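Local coordinates for uncharacterized protein (Chaetomium thermophilum, PDB 3LPZ) that folds into the alpha-solenoid of the Get4 family and probably binds Get5 during the targeting of tail-anchored membrane proteins, at residues E37-A42 with G75-L80; V142-V147 with P167-R172; E176-D181 with S215-D220. One frame throughout, in Å; residues are numbered along the deposited sequence.

Contact 1. Residues E37-A42 with G75-L80; sequences ETRLVA and GDLAVL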
ATOM      1  N   GLU A  37      34.369  -0.958 -11.464  1.00 22.84           N
ATOM      2  CA  GLU A  37      34.648  -1.000 -12.880  1.00 23.28           C
ATOM      3  C   GLU A  37      33.316  -1.040 -13.641  1.00 22.14           C
ATOM      4  O   GLU A  37      33.200  -0.479 -14.711  1.00 21.76           O
ATOM      5  CB  GLU A  37      35.496  -2.221 -13.210  1.00 24.53           C
ATOM      6  CG  GLU A  37      35.902  -2.323 -14.688  1.00 29.60           C
ATOM      7  CD  GLU A  37      36.808  -3.488 -14.933  1.00 37.40           C
ATOM      8  OE1 GLU A  37      37.673  -3.746 -14.058  1.00 41.37           O
ATOM      9  OE2 GLU A  37      36.652  -4.152 -15.990  1.00 42.52           O
ATOM     10  N   THR A  38      32.310  -1.713 -13.079  1.00 20.59           N
ATOM     11  CA  THR A  38      30.964  -1.727 -13.702  1.00 19.93           C
ATOM     12  C   THR A  38      30.400  -0.300 -13.832  1.00 20.05           C
ATOM     13  O   THR A  38      29.833   0.057 -14.868  1.00 20.43           O
ATOM     14  CB  THR A  38      29.990  -2.640 -12.915  1.00 19.47           C
ATOM     15  OG1 THR A  38      30.559  -3.959 -12.820  1.00 19.56           O
ATOM     16  CG2 THR A  38      28.591  -2.742 -13.599  1.00 18.51           C
ATOM     17  N   ARG A  39      30.544   0.511 -12.780  1.00 20.60           N
ATOM     18  CA  ARG A  39      30.076   1.910 -12.813  1.00 21.25           C
ATOM     19  C   ARG A  39      30.735   2.678 -13.943  1.00 21.49           C
ATOM     20  O   ARG A  39      30.061   3.449 -14.636  1.00 21.03           O
ATOM     21  CB  ARG A  39      30.402   2.660 -11.508  1.00 21.69           C
ATOM     22  CG  ARG A  39      29.670   2.177 -10.277  1.00 21.39           C
ATOM     23  CD  ARG A  39      30.129   3.034  -9.079  1.00 21.72           C
ATOM     24  NE  ARG A  39      29.942   4.470  -9.314  1.00 22.69           N
ATOM     25  CZ  ARG A  39      30.748   5.442  -8.864  1.00 22.40           C
ATOM     26  NH1 ARG A  39      31.855   5.148  -8.172  1.00 20.62           N
ATOM     27  NH2 ARG A  39      30.457   6.716  -9.141  1.00 21.72           N
ATOM     28  N   LEU A  40      32.056   2.521 -14.084  1.00 21.74           N
ATOM     29  CA  LEU A  40      32.788   3.225 -15.123  1.00 23.39           C
ATOM     30  C   LEU A  40      32.313   2.788 -16.524  1.00 23.33           C
ATOM     31  O   LEU A  40      32.045   3.628 -17.370  1.00 23.22           O
ATOM     32  CB  LEU A  40      34.309   3.030 -14.968  1.00 24.58           C
ATOM     33  CG  LEU A  40      35.264   3.935 -15.759  1.00 27.20           C
ATOM     34  CD1 LEU A  40      35.194   5.439 -15.332  1.00 29.55           C
ATOM     35  CD2 LEU A  40      36.708   3.415 -15.595  1.00 29.35           C
ATOM     36  N   VAL A  41      32.196   1.487 -16.755  1.00 22.79           N
ATOM     37  CA  VAL A  41      31.761   1.006 -18.064  1.00 24.24           C
ATOM     38  C   VAL A  41      30.328   1.497 -18.403  1.00 23.88           C
ATOM     39  O   VAL A  41      30.072   1.997 -19.531  1.00 23.85           O
ATOM     40  CB  VAL A  41      31.870  -0.535 -18.138  1.00 24.44           C
ATOM     41  CG1 VAL A  41      31.300  -1.047 -19.416  1.00 27.89           C
ATOM     42  CG2 VAL A  41      33.344  -0.958 -18.010  1.00 26.28           C
ATOM     43  N   ALA A  42      29.407   1.348 -17.439  1.00 22.46           N
ATOM     44  CA  ALA A  42      28.043   1.801 -17.622  1.00 22.61           C
ATOM     45  C   ALA A  42      27.999   3.314 -17.903  1.00 23.21           C
ATOM     46  O   ALA A  42      27.255   3.766 -18.794  1.00 23.46           O
ATOM     47  CB  ALA A  42      27.176   1.471 -16.381  1.00 21.54           C
ATOM     48  N   GLY A  75      23.394  -3.252  -4.103  1.00 22.17           N
ATOM     49  CA  GLY A  75      22.285  -2.298  -3.904  1.00 22.34           C
ATOM     50  C   GLY A  75      22.604  -0.936  -4.505  1.00 22.64           C
ATOM     51  O   GLY A  75      21.742  -0.271  -5.073  1.00 22.43           O
ATOM     52  N   ASP A  76      23.850  -0.499  -4.348  1.00 22.65           N
ATOM     53  CA  ASP A  76      24.274   0.764  -4.933  1.00 22.72           C
ATOM     54  C   ASP A  76      24.128   0.701  -6.468  1.00 21.74           C
ATOM     55  O   ASP A  76      23.651   1.650  -7.102  1.00 21.00           O
ATOM     56  CB  ASP A  76      25.714   1.072  -4.531  1.00 23.91           C
ATOM     57  CG  ASP A  76      25.825   1.627  -3.118  1.00 27.95           C
ATOM     58  OD1 ASP A  76      24.791   1.911  -2.471  1.00 31.23           O
ATOM     59  OD2 ASP A  76      26.965   1.788  -2.642  1.00 33.52           O
ATOM     60  N   LEU A  77      24.502  -0.428  -7.067  1.00 20.54           N
ATOM     61  CA  LEU A  77      24.298  -0.580  -8.518  1.00 20.20           C
ATOM     62  C   LEU A  77      22.816  -0.598  -8.904  1.00 19.25           C
ATOM     63  O   LEU A  77      22.443  -0.085  -9.967  1.00 18.26           O
ATOM     64  CB  LEU A  77      24.992  -1.837  -9.053  1.00 20.81           C
ATOM     65  CG  LEU A  77      26.283  -1.617  -9.825  1.00 23.49           C
ATOM     66  CD1 LEU A  77      27.149  -0.504  -9.247  1.00 24.38           C
ATOM     67  CD2 LEU A  77      27.030  -2.884 -10.013  1.00 23.71           C
ATOM     68  N   ALA A  78      21.987  -1.201  -8.046  1.00 18.32           N
ATOM     69  CA  ALA A  78      20.537  -1.231  -8.298  1.00 18.82           C
ATOM     70  C   ALA A  78      19.964   0.186  -8.247  1.00 18.84           C
ATOM     71  O   ALA A  78      19.100   0.538  -9.041  1.00 17.86           O
ATOM     72  CB  ALA A  78      19.809  -2.166  -7.292  1.00 18.20           C
ATOM     73  N   VAL A  79      20.438   1.001  -7.306  1.00 19.14           N
ATOM     74  CA  VAL A  79      20.027   2.426  -7.252  1.00 19.28           C
ATOM     75  C   VAL A  79      20.496   3.175  -8.508  1.00 19.53           C
ATOM     76  O   VAL A  79      19.742   3.999  -9.079  1.00 19.35           O
ATOM     77  CB  VAL A  79      20.529   3.122  -5.922  1.00 19.60           C
ATOM     78  CG1 VAL A  79      20.275   4.639  -5.921  1.00 18.90           C
ATOM     79  CG2 VAL A  79      19.837   2.475  -4.698  1.00 19.29           C
ATOM     80  N   LEU A  80      21.725   2.887  -8.959  1.00 19.32           N
ATOM     81  CA  LEU A  80      22.265   3.519 -10.172  0.50 19.26           C
ATOM     82  C   LEU A  80      21.412   3.135 -11.391  1.00 19.36           C
ATOM     83  O   LEU A  80      21.219   3.922 -12.302  1.00 19.51           O
ATOM     84  CB  LEU A  80      23.727   3.091 -10.383  0.50 19.10           C
ATOM     85  CG  LEU A  80      24.536   3.785 -11.480  0.50 18.37           C
ATOM     86  CD1 LEU A  80      24.447   5.309 -11.344  0.50 18.09           C
ATOM     87  CD2 LEU A  80      26.009   3.301 -11.476  0.50 17.80           C
TER

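Contact 2. Residues V142-V147 with P167-R172; sequences VGTLYV and PEVLAR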
ATOM      1  N   VAL A 142       6.289  -4.987  -3.429  1.00 16.90           N
ATOM      2  CA  VAL A 142       6.909  -4.436  -2.226  1.00 17.59           C
ATOM      3  C   VAL A 142       5.995  -4.752  -1.033  1.00 18.06           C
ATOM      4  O   VAL A 142       6.447  -5.180   0.031  1.00 17.28           O
ATOM      5  CB  VAL A 142       7.119  -2.894  -2.357  1.00 17.85           C
ATOM      6  CG1 VAL A 142       7.485  -2.250  -1.003  1.00 18.70           C
ATOM      7  CG2 VAL A 142       8.193  -2.598  -3.426  1.00 19.00           C
ATOM      8  N   GLY A 143       4.692  -4.559  -1.240  1.00 18.70           N
ATOM      9  CA  GLY A 143       3.717  -4.834  -0.197  1.00 19.48           C
ATOM     10  C   GLY A 143       3.750  -6.288   0.241  1.00 20.06           C
ATOM     11  O   GLY A 143       3.728  -6.567   1.454  1.00 20.35           O
ATOM     12  N   THR A 144       3.836  -7.215  -0.718  1.00 19.50           N
ATOM     13  CA  THR A 144       3.898  -8.647  -0.354  1.00 20.33           C
ATOM     14  C   THR A 144       5.205  -9.024   0.370  1.00 20.56           C
ATOM     15  O   THR A 144       5.198  -9.852   1.293  1.00 19.27           O
ATOM     16  CB  THR A 144       3.683  -9.611  -1.526  1.00 20.45           C
ATOM     17  OG1 THR A 144       4.826  -9.549  -2.410  1.00 26.29           O
ATOM     18  CG2 THR A 144       2.410  -9.227  -2.281  1.00 18.29           C
ATOM     19  N   LEU A 145       6.300  -8.407  -0.032  1.00 20.18           N
ATOM     20  CA  LEU A 145       7.562  -8.595   0.660  1.00 21.83           C
ATOM     21  C   LEU A 145       7.468  -8.128   2.111  1.00 21.33           C
ATOM     22  O   LEU A 145       7.911  -8.838   3.020  1.00 22.04           O
ATOM     23  CB  LEU A 145       8.700  -7.870  -0.088  1.00 22.64           C
ATOM     24  CG  LEU A 145       9.685  -8.638  -0.982  1.00 26.66           C
ATOM     25  CD1 LEU A 145       9.198  -9.995  -1.543  1.00 27.98           C
ATOM     26  CD2 LEU A 145      10.211  -7.727  -2.094  1.00 28.23           C
ATOM     27  N   TYR A 146       6.912  -6.941   2.331  1.00 20.79           N
ATOM     28  CA  TYR A 146       6.707  -6.442   3.702  1.00 21.22           C
ATOM     29  C   TYR A 146       5.829  -7.372   4.555  1.00 21.39           C
ATOM     30  O   TYR A 146       6.164  -7.634   5.722  1.00 21.67           O
ATOM     31  CB  TYR A 146       6.182  -4.997   3.745  1.00 20.72           C
ATOM     32  CG  TYR A 146       7.160  -3.932   3.274  1.00 22.68           C
ATOM     33  CD1 TYR A 146       8.536  -4.178   3.193  1.00 24.86           C
ATOM     34  CD2 TYR A 146       6.706  -2.654   2.927  1.00 23.24           C
ATOM     35  CE1 TYR A 146       9.438  -3.168   2.752  1.00 25.32           C
ATOM     36  CE2 TYR A 146       7.599  -1.655   2.491  1.00 24.40           C
ATOM     37  CZ  TYR A 146       8.947  -1.920   2.411  1.00 25.04           C
ATOM     38  OH  TYR A 146       9.798  -0.921   1.974  1.00 27.06           O
ATOM     39  N   VAL A 147       4.727  -7.870   3.984  1.00 21.08           N
ATOM     40  CA  VAL A 147       3.947  -8.933   4.636  1.00 21.75           C
ATOM     41  C   VAL A 147       4.784 -10.159   5.056  1.00 22.98           C
ATOM     42  O   VAL A 147       4.708 -10.569   6.219  1.00 23.58           O
ATOM     43  CB  VAL A 147       2.739  -9.398   3.789  1.00 21.01           C
ATOM     44  CG1 VAL A 147       2.037 -10.657   4.449  1.00 21.89           C
ATOM     45  CG2 VAL A 147       1.758  -8.243   3.587  1.00 19.26           C
ATOM     46  N   PRO A 167      -5.752  -6.653  -2.791  1.00 18.36           N
ATOM     47  CA  PRO A 167      -6.740  -6.685  -1.691  1.00 18.26           C
ATOM     48  C   PRO A 167      -6.795  -8.004  -0.925  1.00 18.27           C
ATOM     49  O   PRO A 167      -6.994  -7.987   0.308  1.00 18.55           O
ATOM     50  CB  PRO A 167      -8.081  -6.386  -2.389  1.00 18.69           C
ATOM     51  CG  PRO A 167      -7.693  -5.574  -3.634  1.00 19.65           C
ATOM     52  CD  PRO A 167      -6.358  -6.181  -4.066  1.00 18.65           C
ATOM     53  N   GLU A 168      -6.587  -9.125  -1.621  1.00 17.46           N
ATOM     54  CA  GLU A 168      -6.590 -10.404  -0.933  1.00 19.27           C
ATOM     55  C   GLU A 168      -5.357 -10.517  -0.041  1.00 19.00           C
ATOM     56  O   GLU A 168      -5.459 -10.996   1.087  1.00 18.58           O
ATOM     57  CB  GLU A 168      -6.682 -11.597  -1.886  1.00 19.76           C
ATOM     58  CG  GLU A 168      -6.341 -12.923  -1.215  1.00 23.97           C
ATOM     59  CD  GLU A 168      -6.751 -14.127  -2.022  1.00 30.64           C
ATOM     60  OE1 GLU A 168      -7.198 -13.972  -3.182  1.00 33.47           O
ATOM     61  OE2 GLU A 168      -6.626 -15.240  -1.479  1.00 35.41           O
ATOM     62  N   VAL A 169      -4.205 -10.046  -0.527  1.00 18.65           N
ATOM     63  CA  VAL A 169      -2.986 -10.083   0.310  1.00 17.98           C
ATOM     64  C   VAL A 169      -3.198  -9.227   1.576  1.00 18.07           C
ATOM     65  O   VAL A 169      -2.877  -9.635   2.704  1.00 18.80           O
ATOM     66  CB  VAL A 169      -1.732  -9.615  -0.481  1.00 17.66           C
ATOM     67  CG1 VAL A 169      -0.530  -9.468   0.446  1.00 17.27           C
ATOM     68  CG2 VAL A 169      -1.416 -10.591  -1.642  1.00 18.15           C
ATOM     69  N   LEU A 170      -3.758  -8.042   1.392  1.00 17.48           N
ATOM     70  CA  LEU A 170      -3.972  -7.130   2.513  1.00 17.16           C
ATOM     71  C   LEU A 170      -4.974  -7.692   3.529  1.00 16.91           C
ATOM     72  O   LEU A 170      -4.742  -7.626   4.722  1.00 15.90           O
ATOM     73  CB  LEU A 170      -4.414  -5.740   2.019  1.00 16.99           C
ATOM     74  CG  LEU A 170      -4.647  -4.661   3.086  1.00 17.48           C
ATOM     75  CD1 LEU A 170      -3.333  -4.390   3.904  1.00 16.47           C
ATOM     76  CD2 LEU A 170      -5.174  -3.370   2.453  1.00 17.66           C
ATOM     77  N   ALA A 171      -6.093  -8.218   3.048  1.00 17.13           N
ATOM     78  CA  ALA A 171      -7.119  -8.777   3.933  1.00 17.52           C
ATOM     79  C   ALA A 171      -6.576  -9.984   4.743  1.00 17.55           C
ATOM     80  O   ALA A 171      -6.845 -10.106   5.949  1.00 16.71           O
ATOM     81  CB  ALA A 171      -8.355  -9.179   3.107  1.00 17.30           C
ATOM     82  N   ARG A 172      -5.805 -10.849   4.089  1.00 17.84           N
ATOM     83  CA  ARG A 172      -5.171 -12.004   4.785  1.00 19.01           C
ATOM     84  C   ARG A 172      -4.106 -11.577   5.782  1.00 18.88           C
ATOM     85  O   ARG A 172      -3.971 -12.182   6.858  1.00 19.96           O
ATOM     86  CB  ARG A 172      -4.575 -12.997   3.782  1.00 20.04           C
ATOM     87  CG  ARG A 172      -5.646 -13.786   3.056  1.00 23.66           C
ATOM     88  CD  ARG A 172      -5.068 -14.935   2.190  1.00 28.28           C
ATOM     89  NE  ARG A 172      -6.073 -15.420   1.233  1.00 33.28           N
ATOM     90  CZ  ARG A 172      -7.127 -16.174   1.557  1.00 35.98           C
ATOM     91  NH1 ARG A 172      -7.345 -16.529   2.822  1.00 37.88           N
ATOM     92  NH2 ARG A 172      -7.980 -16.570   0.616  1.00 37.28           N
TER

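Contact 3. Residues E176-D181 with S215-D220; sequences EWYKQD and SALVED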
ATOM      1  N   GLU A 176      -4.248 -12.198   9.746  1.00 21.31           N
ATOM      2  CA  GLU A 176      -3.104 -12.707  10.553  1.00 22.52           C
ATOM      3  C   GLU A 176      -2.814 -11.796  11.739  1.00 22.53           C
ATOM      4  O   GLU A 176      -2.524 -12.258  12.862  1.00 23.39           O
ATOM      5  CB  GLU A 176      -1.826 -12.884   9.712  1.00 23.56           C
ATOM      6  CG  GLU A 176      -1.886 -14.048   8.727  1.00 28.69           C
ATOM      7  CD  GLU A 176      -2.165 -15.405   9.403  1.00 35.26           C
ATOM      8  OE1 GLU A 176      -1.476 -15.756  10.394  1.00 38.53           O
ATOM      9  OE2 GLU A 176      -3.084 -16.117   8.948  1.00 38.27           O
ATOM     10  N   TRP A 177      -2.895 -10.498  11.500  1.00 21.23           N
ATOM     11  CA  TRP A 177      -2.675  -9.535  12.565  1.00 21.34           C
ATOM     12  C   TRP A 177      -3.766  -9.636  13.636  1.00 20.70           C
ATOM     13  O   TRP A 177      -3.477  -9.634  14.831  1.00 20.49           O
ATOM     14  CB  TRP A 177      -2.643  -8.127  11.998  1.00 21.14           C
ATOM     15  CG  TRP A 177      -1.770  -7.153  12.710  1.00 22.73           C
ATOM     16  CD1 TRP A 177      -1.053  -7.353  13.870  1.00 25.67           C
ATOM     17  CD2 TRP A 177      -1.506  -5.811  12.297  1.00 25.39           C
ATOM     18  NE1 TRP A 177      -0.362  -6.198  14.204  1.00 27.56           N
ATOM     19  CE2 TRP A 177      -0.612  -5.243  13.247  1.00 28.25           C
ATOM     20  CE3 TRP A 177      -1.951  -5.023  11.218  1.00 23.52           C
ATOM     21  CZ2 TRP A 177      -0.147  -3.916  13.144  1.00 29.82           C
ATOM     22  CZ3 TRP A 177      -1.477  -3.718  11.105  1.00 26.46           C
ATOM     23  CH2 TRP A 177      -0.581  -3.173  12.068  1.00 27.93           C
ATOM     24  N   TYR A 178      -5.020  -9.744  13.205  1.00 20.68           N
ATOM     25  CA  TYR A 178      -6.154  -9.940  14.118  1.00 20.11           C
ATOM     26  C   TYR A 178      -5.999 -11.161  15.038  1.00 20.96           C
ATOM     27  O   TYR A 178      -6.393 -11.129  16.213  1.00 21.05           O
ATOM     28  CB  TYR A 178      -7.437 -10.083  13.297  1.00 19.90           C
ATOM     29  CG  TYR A 178      -8.561 -10.814  14.015  1.00 19.82           C
ATOM     30  CD1 TYR A 178      -9.208 -10.239  15.119  1.00 18.17           C
ATOM     31  CD2 TYR A 178      -8.988 -12.069  13.583  1.00 20.43           C
ATOM     32  CE1 TYR A 178     -10.247 -10.882  15.759  1.00 18.57           C
ATOM     33  CE2 TYR A 178     -10.048 -12.737  14.232  1.00 21.25           C
ATOM     34  CZ  TYR A 178     -10.668 -12.128  15.313  1.00 21.85           C
ATOM     35  OH  TYR A 178     -11.715 -12.775  15.970  1.00 25.45           O
ATOM     36  N   LYS A 179      -5.434 -12.237  14.505  1.00 20.76           N
ATOM     37  CA  LYS A 179      -5.281 -13.476  15.296  1.00 22.84           C
ATOM     38  C   LYS A 179      -4.302 -13.309  16.470  1.00 23.33           C
ATOM     39  O   LYS A 179      -4.302 -14.113  17.398  1.00 24.46           O
ATOM     40  CB  LYS A 179      -4.818 -14.610  14.402  1.00 22.70           C
ATOM     41  CG  LYS A 179      -5.898 -15.095  13.474  1.00 25.58           C
ATOM     42  CD  LYS A 179      -5.302 -16.078  12.488  1.00 33.42           C
ATOM     43  CE  LYS A 179      -5.418 -17.487  13.017  1.00 37.39           C
ATOM     44  NZ  LYS A 179      -4.355 -18.350  12.424  1.00 41.46           N
ATOM     45  N   GLN A 180      -3.484 -12.265  16.416  1.00 23.40           N
ATOM     46  CA  GLN A 180      -2.589 -11.933  17.515  1.00 25.02           C
ATOM     47  C   GLN A 180      -3.292 -11.047  18.545  1.00 25.59           C
ATOM     48  O   GLN A 180      -2.699 -10.692  19.557  1.00 27.66           O
ATOM     49  CB  GLN A 180      -1.320 -11.240  16.994  1.00 25.02           C
ATOM     50  CG  GLN A 180      -0.516 -12.093  15.997  1.00 26.93           C
ATOM     51  CD  GLN A 180       0.662 -11.359  15.382  1.00 31.14           C
ATOM     52  OE1 GLN A 180       1.273 -11.842  14.422  1.00 35.40           O
ATOM     53  NE2 GLN A 180       0.971 -10.191  15.899  1.00 30.03           N
ATOM     54  N   ASP A 181      -4.549 -10.703  18.307  1.00 25.49           N
ATOM     55  CA  ASP A 181      -5.269  -9.764  19.178  1.00 26.06           C
ATOM     56  C   ASP A 181      -6.477 -10.500  19.740  1.00 26.40           C
ATOM     57  O   ASP A 181      -6.667 -11.679  19.447  1.00 26.14           O
ATOM     58  CB  ASP A 181      -5.695  -8.522  18.349  1.00 26.03           C
ATOM     59  CG  ASP A 181      -5.845  -7.255  19.187  1.00 27.40           C
ATOM     60  OD1 ASP A 181      -6.167  -7.364  20.392  1.00 28.86           O
ATOM     61  OD2 ASP A 181      -5.662  -6.135  18.632  1.00 27.41           O
ATOM     62  N   SER A 215     -14.511 -14.264   4.933  1.00 20.18           N
ATOM     63  CA  SER A 215     -14.418 -15.715   4.661  1.00 21.48           C
ATOM     64  C   SER A 215     -13.404 -16.361   5.592  1.00 21.04           C
ATOM     65  O   SER A 215     -13.641 -17.458   6.056  1.00 20.86           O
ATOM     66  CB  SER A 215     -14.009 -16.023   3.220  1.00 21.77           C
ATOM     67  OG  SER A 215     -15.025 -15.523   2.395  1.00 28.02           O
ATOM     68  N   ALA A 216     -12.286 -15.673   5.845  1.00 20.66           N
ATOM     69  CA  ALA A 216     -11.243 -16.202   6.727  1.00 21.28           C
ATOM     70  C   ALA A 216     -11.799 -16.340   8.150  1.00 21.37           C
ATOM     71  O   ALA A 216     -11.600 -17.367   8.824  1.00 21.38           O
ATOM     72  CB  ALA A 216      -9.966 -15.284   6.700  1.00 20.54           C
ATOM     73  N   LEU A 217     -12.506 -15.305   8.597  1.00 21.32           N
ATOM     74  CA  LEU A 217     -13.110 -15.305   9.922  1.00 22.05           C
ATOM     75  C   LEU A 217     -14.045 -16.514  10.112  1.00 22.52           C
ATOM     76  O   LEU A 217     -13.984 -17.202  11.133  1.00 23.02           O
ATOM     77  CB  LEU A 217     -13.862 -13.984  10.166  1.00 20.83           C
ATOM     78  CG  LEU A 217     -14.504 -13.809  11.532  1.00 21.48           C
ATOM     79  CD1 LEU A 217     -13.447 -13.736  12.635  1.00 22.57           C
ATOM     80  CD2 LEU A 217     -15.344 -12.517  11.532  1.00 22.51           C
ATOM     81  N   VAL A 218     -14.922 -16.751   9.142  1.00 23.19           N
ATOM     82  CA  VAL A 218     -15.840 -17.901   9.191  1.00 23.44           C
ATOM     83  C   VAL A 218     -15.111 -19.245   9.163  1.00 24.62           C
ATOM     84  O   VAL A 218     -15.401 -20.135   9.971  1.00 23.19           O
ATOM     85  CB  VAL A 218     -16.867 -17.860   8.014  1.00 23.35           C
ATOM     86  CG1 VAL A 218     -17.643 -19.200   7.868  1.00 23.69           C
ATOM     87  CG2 VAL A 218     -17.811 -16.687   8.197  1.00 23.28           C
ATOM     88  N   GLU A 219     -14.161 -19.401   8.249  1.00 25.83           N
ATOM     89  CA  GLU A 219     -13.525 -20.705   8.116  0.50 27.25           C
ATOM     90  C   GLU A 219     -12.670 -21.046   9.349  1.00 27.14           C
ATOM     91  O   GLU A 219     -12.546 -22.226   9.698  1.00 27.38           O
ATOM     92  CB  GLU A 219     -12.776 -20.845   6.769  0.50 27.79           C
ATOM     93  CG  GLU A 219     -11.285 -20.716   6.835  0.50 30.54           C
ATOM     94  CD  GLU A 219     -10.626 -21.925   7.450  0.50 34.97           C
ATOM     95  OE1 GLU A 219     -11.098 -23.063   7.180  0.50 36.67           O
ATOM     96  OE2 GLU A 219      -9.650 -21.737   8.223  0.50 35.99           O
ATOM     97  N   ASP A 220     -12.161 -20.021  10.035  1.00 26.39           N
ATOM     98  CA  ASP A 220     -11.345 -20.161  11.234  0.50 26.62           C
ATOM     99  C   ASP A 220     -12.190 -20.273  12.515  1.00 26.74           C
ATOM    100  O   ASP A 220     -11.684 -20.653  13.567  1.00 26.82           O
ATOM    101  CB  ASP A 220     -10.430 -18.937  11.327  0.50 26.83           C
ATOM    102  CG  ASP A 220      -9.329 -19.098  12.329  0.50 26.29           C
ATOM    103  OD1 ASP A 220      -8.705 -20.170  12.332  0.50 23.70           O
ATOM    104  OD2 ASP A 220      -9.082 -18.134  13.092  0.50 26.23           O
TER

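Contact 1. Residues E37-A42 with G75-L80
The first torsions of T38 and L77 set up the meeting of their methyl groups. In T38, chi1 of -56° places CG2 opposite the backbone N and beside the carbonyl carbon, where it meets L77 CD2, while OG1 is turned back to its own helix and is hydrogen-bonded to A34 O. L77 answers with an unusual rotamer: its chi1 of -104° lies well away from the staggered values. Although its CB is not directed at helix 28-47, the fork of the leucine swings across to it, and its two methyls divide the work. CD2 reaches T38, lying 3.9 Å from T38 CG2 and 4.2 Å from T38 CB, whereas L77 CD1 rests 3.8 Å from R39 CG. R39 thus offers an aliphatic methylene to the contact, and its guanidinium ends elsewhere, with NH1 hydrogen-bonded to Q36 OE1. L80, one turn after L77, brings CD2 to the same arginine methylene, 4.0 Å from R39 CG, and the two side chains cross at about a right angle; since L80 has two deposited conformers, this touch is less certain. The joint is apolar throughout and runs from the buried T38-L77 pair out to the exposed arginine. The axes of the two short segments are nearly parallel, 11.4 Å apart at closest approach, and the gap is bridged mainly by the leucines L77 and L80, with R39 CG and the T38 methyl on the other side. Helix 51-67, which comes between the two in the chain, packs on both: I57 and V61 on T38, L65 on L77. L19 of helix 11-25 also touches T38, and helix 112-128 meets the 71-88 helix at A78 and V79.

Contact 2. Residues V142-V147 with P167-R172
Beside V169, the residue that meets T144 and V147 across the contact, E168 OE2 is gripped by two nitrogens of R172. NE and NH2 approach side-on, each 2.8 Å from E168 OE2, and this oxygen lies in the guanidinium plane. NE uses the anti lone pair of OE2, while NH2 comes from above the carboxylate plane. This salt bridge spans one turn of helix 166-179 and should hold the arginine's planar end in place; it belongs to that helix alone. Between the helices the contact is small and made of methyl groups. V169 sets its two methyls against T144, whose CG2 is 4.0 Å from V169 CG1 and 4.1 Å from V169 CG2, the side chains crossing at about a right angle. V169 CG1 also meets V147 CG2 at 4.1 Å, so one valine serves neighbouring turns of helix 136-148. With chi1 at 70°, the T144 hydroxyl sits between the backbone N and the carbonyl carbon and is hydrogen-bonded to V141 O, which leaves the methyl to face the valine. Helix 152-159 comes between the pair in the chain, with A155 touching V147. Contact between a helix and the next but one is consistent with the stacking of successive helical hairpins in an alpha-solenoid, the fold of Get4.

Contact 3. Residues E176-D181 with S215-D220
Y178 and L217 join two helices of the Get4 alpha-solenoid, 166-179 and 203-220, through a phenol and a leucine methyl. The tyrosine has its CG opposite the backbone N, with chi1 of 157° somewhat short of fully extended; its CB points toward the second helix, and the ring reaches L217. L217 is likewise extended at chi1, -178°, which carries its fork across to the ring although its CB does not aim there. A single methyl makes the contact: L217 CD1 lies 3.9 Å from both Y178 CE2 and Y178 OH, reaching the ring obliquely at its hydroxyl end. The two side chains cross at about a right angle. Y178 OH is hydrogen-bonded to S183 O, which should restrain the phenol, and helix 186-199, which comes between the two in the chain, packs on the same ring through A186 and Y189. Y175 joins the group, meeting the Y178 ring and also touching L217; both Y178 and L217 are buried.

Toward the surface K179 and D220 meet through a methylene, their charged atoms not in contact. K179 has CG opposite the carbonyl carbon and bends at chi3, 92°, which brings CE to D220. D220 has two deposited conformers, so its share of the contact is tentative; in the one described, OD2 is hydrogen-bonded to Y175 OH. The opposite charges may attract each other weakly, but K179 NZ and D220 OD1 are 4.7 Å apart, and the nearer approach is that of the methylene K179 CE to D220 OD2, 3.7 Å.

Overall arrangement
The three contacts follow one another along the chain without overlap, as expected of a solenoid built by adding helices in series. Contact 1 joins helices 28-47 and 71-88 near the N-terminal end, its centre about 31 Å from that of contact 2 and about 45 Å from that of contact 3. Contacts 1 and 3 lie on opposite sides of the chain's centre. Contacts 2 and 3 share helix 166-179, which meets 136-148 through its first half and 203-220 through its end; their centres are about 15 Å apart. Each contact links helices separated by one intervening helix, consistent with an elongated scaffold that offers extended surfaces for partner proteins.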